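Local coordinates for MgGH51 (Meripilus giganteus, PDB 6ZPV), which probably hydrolyses terminal alpha-L-arabinofuranosyl residues from arabinose-containing polysaccharides, as a fungal GH51 alpha-L-arabinofuranosidase, at residues S81-V86 with G187-F192; S61-A66 with G92-T97; F118-S123 with T147-T152; T47-A52 with A66-P71. All blocks are in the same frame, centred on the assembly; numbering follows the deposited sequence. Where two conformers were deposited one is given.

Contact 1 (S81-V86 with G187-F192); sequences SLQFSV and GQTINF
S85, in one of its two deposited conformers, joins its hydroxyl to that of T189, with OG 2.8 Å from OG1. In both residues the oxygen is anti to the carbonyl carbon (chi1 -63° and -62°), which brings the two hydroxyls together. The other branch of T189, CG2, lies 3.9 Å from Q83 CG. An alanine at T189 would probably leave S85 OG without this mate and open a small gap beside Q83. On the same face, Q83 and N191 lie side by side. A water donates to Q83 OE1 at 2.8 Å and to N191 OD1 at 2.7 Å.

The segments are neighbouring antiparallel strands in one sheet of a beta-sandwich. L82 with F192 and F84 with I190 are the hydrogen-bonded pairs. V86 N donates to Q188 O past the strand ends. G187 N bonds V86 O along a more bent path, outside the ladder.

On the opposite face, F84 CB sits in plane at the edge of the F192 ring, 3.8 Å from CE2. I190 CG2 lies 3.6 Å above one face of that ring, toward its rim. Further out, F96 of the facing sheet meets both phenylalanines edge-to-face. D70 binds S81 OG and N191 ND2.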
loop_
_atom_site.group_PDB
_atom_site.type_symbol
_atom_site.label_atom_id
_atom_site.label_comp_id
_atom_site.label_asym_id
_atom_site.label_seq_id
_atom_site.Cartn_x
_atom_site.Cartn_y
_atom_site.Cartn_z
ATOM N N SER A 81 -16.349 5.053 -23.838
ATOM C CA SER A 81 -17.683 5.042 -23.250
ATOM C C SER A 81 -18.305 3.654 -23.328
ATOM O O SER A 81 -17.967 2.882 -24.249
ATOM C CB SER A 81 -18.625 6.031 -23.941
ATOM O OG SER A 81 -18.152 7.344 -23.784
ATOM N N LEU A 82 -19.229 3.365 -22.424
ATOM C CA LEU A 82 -20.090 2.182 -22.523
ATOM C C LEU A 82 -21.305 2.584 -23.372
ATOM O O LEU A 82 -22.105 3.422 -22.947
ATOM C CB LEU A 82 -20.474 1.704 -21.138
ATOM C CG LEU A 82 -21.360 0.489 -21.084
ATOM C CD1 LEU A 82 -20.617 -0.752 -21.582
ATOM C CD2 LEU A 82 -21.878 0.274 -19.664
ATOM N N GLN A 83 -21.457 1.932 -24.499
ATOM C CA GLN A 83 -22.640 2.090 -25.344
ATOM C C GLN A 83 -23.654 1.003 -24.932
ATOM O O GLN A 83 -23.381 -0.206 -25.081
ATOM C CB GLN A 83 -22.251 1.933 -26.812
ATOM C CG GLN A 83 -23.440 2.061 -27.740
ATOM C CD GLN A 83 -22.990 1.763 -29.151
ATOM O OE1 GLN A 83 -22.700 2.716 -29.917
ATOM N NE2 GLN A 83 -22.811 0.465 -29.445
ATOM N N PHE A 84 -24.780 1.456 -24.419
ATOM C CA PHE A 84 -25.898 0.638 -23.911
ATOM C C PHE A 84 -27.106 0.777 -24.819
ATOM O O PHE A 84 -27.583 1.867 -25.042
ATOM C CB PHE A 84 -26.248 1.102 -22.493
ATOM C CG PHE A 84 -27.578 0.632 -21.966
ATOM C CD1 PHE A 84 -27.820 -0.707 -21.692
ATOM C CD2 PHE A 84 -28.608 1.521 -21.774
ATOM C CE1 PHE A 84 -29.048 -1.121 -21.206
ATOM C CE2 PHE A 84 -29.845 1.104 -21.256
ATOM C CZ PHE A 84 -30.037 -0.226 -20.956
ATOM N N SER A 85 -27.598 -0.339 -25.340
ATOM C CA SER A 85 -28.782 -0.315 -26.225
ATOM C C SER A 85 -29.821 -1.320 -25.716
ATOM O O SER A 85 -29.452 -2.432 -25.282
ATOM C CB SER A 85 -28.404 -0.627 -27.650
ATOM O OG SER A 85 -27.524 0.369 -28.160
ATOM N N VAL A 86 -31.074 -0.970 -25.824
ATOM C CA VAL A 86 -32.210 -1.835 -25.476
ATOM C C VAL A 86 -32.884 -2.242 -26.800
ATOM O O VAL A 86 -33.311 -1.378 -27.560
ATOM C CB VAL A 86 -33.227 -1.112 -24.589
ATOM C CG1 VAL A 86 -34.393 -2.015 -24.260
ATOM C CG2 VAL A 86 -32.556 -0.566 -23.328
ATOM N N GLY A 187 -35.626 0.188 -27.905
ATOM C CA GLY A 187 -35.026 0.901 -29.035
ATOM C C GLY A 187 -34.062 2.024 -28.678
ATOM O O GLY A 187 -33.532 2.654 -29.605
ATOM N N GLN A 188 -33.813 2.297 -27.411
ATOM C CA GLN A 188 -32.944 3.431 -27.039
ATOM C C GLN A 188 -31.470 3.042 -27.037
ATOM O O GLN A 188 -31.152 1.885 -26.693
ATOM C CB GLN A 188 -33.322 3.976 -25.658
ATOM C CG GLN A 188 -34.739 4.511 -25.569
ATOM C CD GLN A 188 -35.015 5.766 -26.350
ATOM O OE1 GLN A 188 -34.102 6.602 -26.473
ATOM N NE2 GLN A 188 -36.258 5.924 -26.756
ATOM N N THR A 189 -30.605 4.027 -27.242
ATOM C CA THR A 189 -29.151 3.884 -26.994
ATOM C C THR A 189 -28.692 5.036 -26.093
ATOM O O THR A 189 -29.087 6.200 -26.329
ATOM C CB THR A 189 -28.336 3.889 -28.273
ATOM O OG1 THR A 189 -28.710 2.790 -29.073
ATOM C CG2 THR A 189 -26.846 3.841 -28.011
ATOM N N ILE A 190 -27.960 4.717 -25.039
ATOM C CA ILE A 190 -27.381 5.715 -24.135
ATOM C C ILE A 190 -25.878 5.430 -24.041
ATOM O O ILE A 190 -25.465 4.251 -23.932
ATOM C CB ILE A 190 -28.015 5.646 -22.717
ATOM C CG1 ILE A 190 -29.547 5.795 -22.791
ATOM C CG2 ILE A 190 -27.400 6.709 -21.837
ATOM C CD1 ILE A 190 -30.251 5.532 -21.483
ATOM N N ASN A 191 -25.060 6.477 -24.082
ATOM C CA ASN A 191 -23.612 6.357 -23.836
ATOM C C ASN A 191 -23.354 6.748 -22.364
ATOM O O ASN A 191 -23.871 7.777 -21.882
ATOM C CB ASN A 191 -22.766 7.231 -24.728
ATOM C CG ASN A 191 -22.700 6.817 -26.191
ATOM O OD1 ASN A 191 -23.444 5.932 -26.618
ATOM N ND2 ASN A 191 -21.816 7.491 -26.955
ATOM N N PHE A 192 -22.511 5.939 -21.692
ATOM C CA PHE A 192 -22.136 6.175 -20.292
ATOM C C PHE A 192 -20.636 6.294 -20.153
ATOM O O PHE A 192 -19.894 5.652 -20.937
ATOM C CB PHE A 192 -22.622 5.020 -19.399
ATOM C CG PHE A 192 -24.111 4.871 -19.234
ATOM C CD1 PHE A 192 -24.745 5.529 -18.216
ATOM C CD2 PHE A 192 -24.861 4.026 -20.081
ATOM C CE1 PHE A 192 -26.114 5.372 -18.037
ATOM C CE2 PHE A 192 -26.214 3.883 -19.866
ATOM C CZ PHE A 192 -26.839 4.547 -18.853
HETATM O O HOH W 1 -23.519 5.264 -29.276
#

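Contact 2 (S61-A66 with G92-T97); sequences SNAKLA and GRVGFT
S61 and A63 pass V94 and G95 with the touching parts of the two backbones 37° apart, and S61 CA comes 5.5 Å from V94 CA. The two chains share no ladder, and no direct hydrogen bond joins them. One water makes the polar link. It accepts from S61 OG at 2.6 Å and donates to R93 O at 2.7 Å. The S61 hydroxyl is anti to its own backbone N, and its CB rests near the same R93 carbonyl.

N62 CG stands between the backbone N and the carbonyl carbon (chi1 63°). Its OD1 lies over the branched end of V94, 3.7 Å from CG2 in the V94 conformer described. N62 ND2 turns to another partner, S90 OG. A63 is packed tightly, with its CB 3.1 Å from G95 O. The same methyl also touches V94 CG1.

Farther along, L65 forks against F96. L65 CD1 reaches F96 CB at 3.9 Å, and CD2 comes 4.0 Å from F96 CD2. F96 also touches V178 of strand 174-181.

Strand 57-60 pairs with strand 93-98 in one sheet, and G95 still bonds the backbone of I60. Strand 64-69 belongs to the other sheet. Residues 61-63 therefore carry the chain across between sheets, and the L65-F96 contact is the inter-sheet packing typical of a beta-sandwich.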
loop_
_atom_site.group_PDB
_atom_site.type_symbol
_atom_site.label_atom_id
_atom_site.label_comp_id
_atom_site.label_asym_id
_atom_site.label_seq_id
_atom_site.Cartn_x
_atom_site.Cartn_y
_atom_site.Cartn_z
ATOM N N SER A 61 -30.746 -8.691 -18.551
ATOM C CA SER A 61 -31.771 -8.997 -19.549
ATOM C C SER A 61 -31.137 -8.911 -20.927
ATOM O O SER A 61 -29.979 -9.389 -21.131
ATOM C CB SER A 61 -33.012 -8.176 -19.321
ATOM O OG SER A 61 -34.050 -8.565 -20.203
ATOM N N ASN A 62 -31.855 -8.386 -21.909
ATOM C CA ASN A 62 -31.422 -8.359 -23.323
ATOM C C ASN A 62 -30.596 -7.122 -23.669
ATOM O O ASN A 62 -30.494 -6.790 -24.854
ATOM C CB ASN A 62 -32.618 -8.537 -24.269
ATOM C CG ASN A 62 -33.627 -7.435 -24.187
ATOM O OD1 ASN A 62 -33.662 -6.692 -23.189
ATOM N ND2 ASN A 62 -34.473 -7.324 -25.193
ATOM N N ALA A 63 -30.018 -6.430 -22.706
ATOM C CA ALA A 63 -29.147 -5.276 -23.005
ATOM C C ALA A 63 -28.037 -5.639 -23.980
ATOM O O ALA A 63 -27.427 -6.726 -23.852
ATOM C CB ALA A 63 -28.532 -4.765 -21.717
ATOM N N LYS A 64 -27.716 -4.711 -24.859
ATOM C CA LYS A 64 -26.536 -4.805 -25.733
ATOM C C LYS A 64 -25.500 -3.804 -25.227
ATOM O O LYS A 64 -25.808 -2.623 -25.084
ATOM C CB LYS A 64 -26.910 -4.572 -27.184
ATOM C CG LYS A 64 -27.866 -5.607 -27.713
ATOM N N LEU A 65 -24.308 -4.289 -24.964
ATOM C CA LEU A 65 -23.197 -3.497 -24.420
ATOM C C LEU A 65 -22.016 -3.546 -25.397
ATOM O O LEU A 65 -21.669 -4.642 -25.875
ATOM C CB LEU A 65 -22.720 -4.031 -23.085
ATOM C CG LEU A 65 -23.766 -4.149 -21.984
ATOM C CD1 LEU A 65 -23.118 -4.707 -20.732
ATOM C CD2 LEU A 65 -24.488 -2.853 -21.696
ATOM N N ALA A 66 -21.316 -2.452 -25.533
ATOM C CA ALA A 66 -20.012 -2.393 -26.218
ATOM C C ALA A 66 -19.247 -1.188 -25.704
ATOM O O ALA A 66 -19.851 -0.167 -25.432
ATOM C CB ALA A 66 -20.146 -2.224 -27.714
ATOM N N GLY A 92 -39.511 -4.848 -18.745
ATOM C CA GLY A 92 -38.845 -5.201 -17.502
ATOM C C GLY A 92 -37.519 -4.501 -17.354
ATOM O O GLY A 92 -37.081 -3.768 -18.246
ATOM N N ARG A 93 -36.858 -4.713 -16.222
ATOM C CA ARG A 93 -35.576 -3.994 -16.022
ATOM C C ARG A 93 -34.595 -4.448 -17.094
ATOM O O ARG A 93 -34.427 -5.645 -17.373
ATOM C CB ARG A 93 -35.086 -4.259 -14.594
ATOM C CG ARG A 93 -34.653 -5.680 -14.263
ATOM C CD ARG A 93 -34.470 -5.961 -12.782
ATOM N NE ARG A 93 -33.476 -5.129 -12.126
ATOM C CZ ARG A 93 -32.291 -5.503 -11.677
ATOM N NH1 ARG A 93 -31.803 -6.695 -11.868
ATOM N NH2 ARG A 93 -31.593 -4.635 -10.974
ATOM N N VAL A 94 -33.889 -3.492 -17.636
ATOM C CA VAL A 94 -32.856 -3.722 -18.685
ATOM C C VAL A 94 -31.695 -2.808 -18.333
ATOM O O VAL A 94 -31.937 -1.636 -17.998
ATOM C CB VAL A 94 -33.428 -3.520 -20.115
ATOM C CG1 VAL A 94 -32.335 -3.726 -21.160
ATOM C CG2 VAL A 94 -34.644 -4.425 -20.411
ATOM N N GLY A 95 -30.453 -3.260 -18.422
ATOM C CA GLY A 95 -29.333 -2.471 -17.981
ATOM C C GLY A 95 -28.112 -3.305 -17.877
ATOM O O GLY A 95 -27.853 -4.132 -18.758
ATOM N N PHE A 96 -27.319 -3.068 -16.819
ATOM C CA PHE A 96 -26.020 -3.750 -16.717
ATOM C C PHE A 96 -25.575 -3.717 -15.245
ATOM O O PHE A 96 -26.032 -2.896 -14.458
ATOM C CB PHE A 96 -24.998 -3.116 -17.663
ATOM C CG PHE A 96 -24.982 -1.619 -17.607
ATOM C CD1 PHE A 96 -24.177 -0.921 -16.714
ATOM C CD2 PHE A 96 -25.751 -0.864 -18.512
ATOM C CE1 PHE A 96 -24.194 0.449 -16.691
ATOM C CE2 PHE A 96 -25.772 0.508 -18.461
ATOM C CZ PHE A 96 -24.986 1.161 -17.551
ATOM N N THR A 97 -24.668 -4.628 -14.927
ATOM C CA THR A 97 -24.024 -4.755 -13.626
ATOM C C THR A 97 -22.509 -4.563 -13.725
ATOM O O THR A 97 -21.923 -4.816 -14.776
ATOM C CB THR A 97 -24.362 -6.078 -12.928
ATOM O OG1 THR A 97 -23.873 -7.146 -13.735
ATOM C CG2 THR A 97 -25.828 -6.246 -12.637
HETATM O O HOH W 2 -35.859 -6.922 -19.251
#

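Contact 3 (F118-S123 with T147-T152); sequences FRFPTS and TQIRGT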
loop_
_atom_site.group_PDB
_atom_site.type_symbol
_atom_site.label_atom_id
_atom_site.label_comp_id
_atom_site.label_asym_id
_atom_site.label_seq_id
_atom_site.Cartn_x
_atom_site.Cartn_y
_atom_site.Cartn_z
ATOM N N PHE A 118 -23.788 10.377 -18.422
ATOM C CA PHE A 118 -24.501 9.810 -19.563
ATOM C C PHE A 118 -24.808 10.878 -20.601
ATOM O O PHE A 118 -24.880 12.070 -20.275
ATOM C CB PHE A 118 -25.816 9.102 -19.175
ATOM C CG PHE A 118 -26.980 10.021 -18.880
ATOM C CD1 PHE A 118 -27.092 10.736 -17.683
ATOM C CD2 PHE A 118 -27.926 10.284 -19.861
ATOM C CE1 PHE A 118 -28.106 11.643 -17.474
ATOM C CE2 PHE A 118 -28.947 11.198 -19.661
ATOM C CZ PHE A 118 -29.035 11.885 -18.457
ATOM N N ARG A 119 -25.071 10.459 -21.813
ATOM C CA ARG A 119 -25.761 11.275 -22.839
ATOM C C ARG A 119 -26.486 10.365 -23.778
ATOM O O ARG A 119 -26.055 9.234 -23.987
ATOM C CB ARG A 119 -24.783 12.184 -23.595
ATOM C CG ARG A 119 -23.829 11.475 -24.545
ATOM C CD ARG A 119 -22.823 12.368 -25.285
ATOM N NE ARG A 119 -21.823 11.525 -26.130
ATOM C CZ ARG A 119 -22.026 11.375 -27.394
ATOM N NH1 ARG A 119 -23.070 12.020 -27.940
ATOM N NH2 ARG A 119 -21.247 10.771 -28.188
ATOM N N PHE A 120 -27.545 10.883 -24.407
ATOM C CA PHE A 120 -28.177 10.169 -25.530
ATOM C C PHE A 120 -27.437 10.632 -26.773
ATOM O O PHE A 120 -27.472 11.840 -27.093
ATOM C CB PHE A 120 -29.674 10.524 -25.630
ATOM C CG PHE A 120 -30.524 9.837 -24.600
ATOM C CD1 PHE A 120 -30.556 10.281 -23.299
ATOM C CD2 PHE A 120 -31.291 8.731 -24.964
ATOM C CE1 PHE A 120 -31.327 9.616 -22.350
ATOM C CE2 PHE A 120 -32.077 8.080 -24.033
ATOM C CZ PHE A 120 -32.081 8.506 -22.719
ATOM N N PRO A 121 -26.752 9.751 -27.502
ATOM C CA PRO A 121 -26.015 10.183 -28.695
ATOM C C PRO A 121 -26.909 10.707 -29.832
ATOM O O PRO A 121 -26.476 11.539 -30.615
ATOM C CB PRO A 121 -25.215 8.941 -29.129
ATOM C CG PRO A 121 -25.900 7.762 -28.426
ATOM C CD PRO A 121 -26.477 8.338 -27.176
ATOM N N THR A 122 -28.157 10.278 -29.878
ATOM C CA THR A 122 -29.190 10.778 -30.791
ATOM C C THR A 122 -30.394 11.153 -29.950
ATOM O O THR A 122 -30.937 10.317 -29.223
ATOM C CB THR A 122 -29.537 9.731 -31.855
ATOM O OG1 THR A 122 -28.388 9.245 -32.522
ATOM C CG2 THR A 122 -30.547 10.246 -32.840
ATOM N N SER A 123 -30.808 12.393 -30.031
ATOM C CA SER A 123 -31.970 12.864 -29.279
ATOM C C SER A 123 -33.184 11.961 -29.533
ATOM O O SER A 123 -33.445 11.603 -30.684
ATOM C CB SER A 123 -32.326 14.283 -29.686
ATOM O OG SER A 123 -33.335 14.862 -28.874
ATOM N N THR A 147 -33.547 8.639 -10.668
ATOM C CA THR A 147 -33.807 10.009 -11.091
ATOM C C THR A 147 -34.421 10.015 -12.491
ATOM O O THR A 147 -34.121 9.113 -13.295
ATOM C CB THR A 147 -32.517 10.807 -11.034
ATOM O OG1 THR A 147 -32.854 12.186 -11.135
ATOM C CG2 THR A 147 -31.519 10.419 -12.082
ATOM N N GLN A 148 -35.264 10.974 -12.788
ATOM C CA GLN A 148 -35.918 11.036 -14.116
ATOM C C GLN A 148 -34.923 11.578 -15.145
ATOM O O GLN A 148 -34.253 12.596 -14.883
ATOM C CB GLN A 148 -37.157 11.943 -13.998
ATOM C CG GLN A 148 -38.352 11.234 -13.342
ATOM C CD GLN A 148 -38.976 10.204 -14.246
ATOM O OE1 GLN A 148 -39.056 10.417 -15.449
ATOM N NE2 GLN A 148 -39.499 9.096 -13.682
ATOM N N ILE A 149 -34.803 10.924 -16.292
ATOM C CA ILE A 149 -34.005 11.411 -17.415
ATOM C C ILE A 149 -34.864 11.491 -18.673
ATOM O O ILE A 149 -35.949 10.890 -18.764
ATOM C CB ILE A 149 -32.737 10.574 -17.652
ATOM C CG1 ILE A 149 -33.040 9.165 -18.183
ATOM C CG2 ILE A 149 -31.906 10.499 -16.364
ATOM C CD1 ILE A 149 -31.840 8.352 -18.603
ATOM N N ARG A 150 -34.343 12.193 -19.648
ATOM C CA ARG A 150 -35.030 12.461 -20.905
ATOM C C ARG A 150 -34.073 12.213 -22.052
ATOM O O ARG A 150 -32.892 12.599 -22.020
ATOM C CB ARG A 150 -35.561 13.892 -21.014
ATOM C CG ARG A 150 -36.547 14.273 -19.940
ATOM C CD ARG A 150 -37.884 13.632 -20.054
ATOM N NE ARG A 150 -38.826 13.955 -18.987
ATOM C CZ ARG A 150 -39.033 13.238 -17.859
ATOM N NH1 ARG A 150 -38.274 12.181 -17.520
ATOM N NH2 ARG A 150 -39.954 13.644 -17.023
ATOM N N GLY A 151 -34.595 11.626 -23.140
ATOM C CA GLY A 151 -33.852 11.379 -24.374
ATOM C C GLY A 151 -33.405 12.636 -25.095
ATOM O O GLY A 151 -32.562 12.519 -26.008
ATOM N N THR A 152 -33.904 13.792 -24.695
ATOM C CA THR A 152 -33.423 15.083 -25.257
ATOM C C THR A 152 -32.109 15.511 -24.596
ATOM O O THR A 152 -31.531 16.521 -25.033
ATOM C CB THR A 152 -34.518 16.131 -25.124
ATOM O OG1 THR A 152 -35.018 16.115 -23.789
ATOM C CG2 THR A 152 -35.672 15.872 -26.104
HETATM O O HOH W 3 -32.519 17.512 -27.850
#
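The F120 ring carries G151 on one face and I149 at its edge. G151 CA sits over the ring centre, 3.4 Å from the centroid and 3° off the normal, a CH-pi contact. I149 CD1 approaches near the ring plane, 4.0 Å from F120 CE1. R150 O comes obliquely to the same CE1, at 3.4 Å. I149 is shared between two rings: its CG2 lies 3.8 Å from F118 CZ, and the two side chains run past one another, pointing opposite ways. An alanine at F120 would probably leave G151 CA without its aromatic cover and open a gap beside I149 CD1.

Past the ring, S123 CA makes a CA-H...O contact of 3.3 Å with G151 O. A water bridges S123 OG and T152 O. The R150 guanidinium is held within its own segment, where NH1 binds Q148 OE1 at 2.8 Å and I149 O at 2.9 Å.

F120 touches I190 and F118 touches F192, both on strand 189-198 of the sandwich. Across the contact the chemistry is CH groups against rings and carbonyls. The two segments share no direct hydrogen bond. Their hold rests on close fit, plus the water between S123 and T152.

Contact 4 (T47-A52 with A66-P71); sequences TPNTAA and AVIQDP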
loop_
_atom_site.group_PDB
_atom_site.type_symbol
_atom_site.label_atom_id
_atom_site.label_comp_id
_atom_site.label_asym_id
_atom_site.label_seq_id
_atom_site.Cartn_x
_atom_site.Cartn_y
_atom_site.Cartn_z
ATOM N N THR A 47 -9.014 -1.480 -25.066
ATOM C CA THR A 47 -9.216 -1.376 -26.524
ATOM C C THR A 47 -10.702 -1.487 -26.820
ATOM O O THR A 47 -11.374 -2.488 -26.485
ATOM C CB THR A 47 -8.431 -2.478 -27.231
ATOM O OG1 THR A 47 -7.065 -2.360 -26.899
ATOM C CG2 THR A 47 -8.648 -2.419 -28.725
ATOM N N PRO A 48 -11.312 -0.468 -27.471
ATOM C CA PRO A 48 -12.733 -0.547 -27.825
ATOM C C PRO A 48 -13.102 -1.801 -28.588
ATOM O O PRO A 48 -12.299 -2.339 -29.341
ATOM C CB PRO A 48 -12.922 0.720 -28.651
ATOM C CG PRO A 48 -11.870 1.671 -28.211
ATOM C CD PRO A 48 -10.701 0.827 -27.842
ATOM N N ASN A 49 -14.359 -2.204 -28.376
ATOM C CA ASN A 49 -14.948 -3.282 -29.177
ATOM C C ASN A 49 -14.234 -4.622 -28.963
ATOM O O ASN A 49 -14.113 -5.445 -29.891
ATOM C CB ASN A 49 -15.068 -2.891 -30.658
ATOM C CG ASN A 49 -15.939 -1.649 -30.835
ATOM O OD1 ASN A 49 -17.144 -1.662 -30.461
ATOM N ND2 ASN A 49 -15.319 -0.542 -31.228
ATOM N N THR A 50 -13.759 -4.861 -27.739
ATOM C CA THR A 50 -13.204 -6.146 -27.313
ATOM C C THR A 50 -13.884 -6.594 -26.031
ATOM O O THR A 50 -14.437 -5.790 -25.262
ATOM C CB THR A 50 -11.702 -6.058 -27.021
ATOM O OG1 THR A 50 -11.425 -5.172 -25.911
ATOM C CG2 THR A 50 -10.916 -5.593 -28.235
ATOM N N ALA A 51 -13.848 -7.899 -25.753
ATOM C CA ALA A 51 -14.381 -8.483 -24.517
ATOM C C ALA A 51 -13.591 -7.912 -23.344
ATOM O O ALA A 51 -14.210 -7.594 -22.318
ATOM C CB ALA A 51 -14.310 -9.986 -24.607
ATOM N N ALA A 52 -12.280 -7.759 -23.457
ATOM C CA ALA A 52 -11.473 -7.277 -22.331
ATOM C C ALA A 52 -11.903 -5.873 -21.934
ATOM O O ALA A 52 -11.871 -5.532 -20.728
ATOM C CB ALA A 52 -9.996 -7.349 -22.601
ATOM N N ALA A 66 -21.316 -2.452 -25.533
ATOM C CA ALA A 66 -20.012 -2.393 -26.218
ATOM C C ALA A 66 -19.247 -1.188 -25.704
ATOM O O ALA A 66 -19.851 -0.167 -25.432
ATOM C CB ALA A 66 -20.146 -2.224 -27.714
ATOM N N VAL A 67 -17.947 -1.338 -25.526
ATOM C CA VAL A 67 -17.092 -0.193 -25.208
ATOM C C VAL A 67 -16.641 0.429 -26.516
ATOM O O VAL A 67 -16.036 -0.241 -27.341
ATOM C CB VAL A 67 -15.906 -0.596 -24.315
ATOM C CG1 VAL A 67 -15.014 0.601 -24.075
ATOM C CG2 VAL A 67 -16.439 -1.157 -23.031
ATOM N N ILE A 68 -16.884 1.720 -26.671
ATOM C CA ILE A 68 -16.572 2.472 -27.891
ATOM C C ILE A 68 -15.543 3.556 -27.652
ATOM O O ILE A 68 -15.486 4.100 -26.547
ATOM C CB ILE A 68 -17.867 3.031 -28.544
ATOM C CG1 ILE A 68 -18.544 4.071 -27.683
ATOM C CG2 ILE A 68 -18.794 1.913 -28.966
ATOM C CD1 ILE A 68 -19.616 4.889 -28.400
ATOM N N GLN A 69 -14.762 3.865 -28.684
ATOM C CA GLN A 69 -14.010 5.124 -28.727
ATOM C C GLN A 69 -15.065 6.167 -29.026
ATOM O O GLN A 69 -15.524 6.294 -30.178
ATOM C CB GLN A 69 -12.915 5.049 -29.788
ATOM C CG GLN A 69 -11.992 6.284 -29.847
ATOM C CD GLN A 69 -11.064 6.260 -31.043
ATOM O OE1 GLN A 69 -11.142 5.452 -31.945
ATOM N NE2 GLN A 69 -10.288 7.267 -31.105
ATOM N N ASP A 70 -15.485 6.923 -28.043
ATOM C CA ASP A 70 -16.639 7.817 -28.221
ATOM C C ASP A 70 -16.255 8.932 -29.193
ATOM O O ASP A 70 -15.249 9.608 -28.998
ATOM C CB ASP A 70 -17.071 8.349 -26.867
ATOM C CG ASP A 70 -18.491 8.905 -26.906
ATOM O OD1 ASP A 70 -18.864 9.563 -27.897
ATOM O OD2 ASP A 70 -19.245 8.662 -25.883
ATOM N N PRO A 71 -17.058 9.229 -30.245
ATOM C CA PRO A 71 -16.745 10.389 -31.081
ATOM C C PRO A 71 -16.771 11.710 -30.313
ATOM O O PRO A 71 -16.164 12.685 -30.751
ATOM C CB PRO A 71 -17.853 10.344 -32.165
ATOM C CG PRO A 71 -18.524 9.049 -32.048
ATOM C CD PRO A 71 -18.203 8.440 -30.713
HETATM O O HOH W 4 -15.235 2.396 -31.163
HETATM O O HOH W 5 -16.500 -3.841 -26.119
#
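P48 and N49 run beside the 66-69 part of strand 64-69, with P48 CA 4.9 Å from I68 CA, and N49 N donates to V67 O at 2.8 Å. Residues 47-52 form no strand, and this is the one direct hydrogen bond between the segments. Two waters extend the link. One accepts from V67 N at 3.0 Å and donates to T50 O at 3.0 Å. The other accepts from both N49 ND2 and Q69 N, each at 2.9 Å.

P48 lays its ring across Q69. Its CB is 3.6 Å from Q69 N, and its CG is 3.9 Å from Q69 CB. N49 CG is anti to the carbonyl carbon (chi1 -59°), beside the backbone N that bonds V67 O. The amide lies beside the strand, with OD1 near A66 CB and I68 CG2. The loop is also braced from within, as T50 OG1 donates to T47 O. V67 packs on F43, A53 and L54.

Strand 64-69 is the outermost strand of its sheet. A66 and I68 bond to strand 80-85 on the inner side, while V67 and Q69 turn backbone groups to the loop. The contact pairs proline packing with one direct and two water-mediated polar links. Together these links satisfy V67 N, V67 O and Q69 N at the edge of the sheet.

In the fold
Contacts 1, 2 and 4 all involve the sheet that holds strands 64-69, 80-85 and 189-198, and contact 3 joins it through strand 112-119. Contacts 1 to 3 are partly buried, contact 1 with the largest share of buried residues. Contact 1 lies within that sheet and has a regular backbone ladder. Contacts 2 and 3 bridge toward the facing sheet, with mainly apolar or CH contacts. Contact 4 is at the surface, where water does much of the joining. Contacts 2 and 4 share A66, whose O bonds Q83 N of contact 1. F84, F96 and F192 join contacts 1 and 2 in the sandwich interior. D70 also links contact 4 to contact 1, and forms a salt bridge with R119 of contact 3.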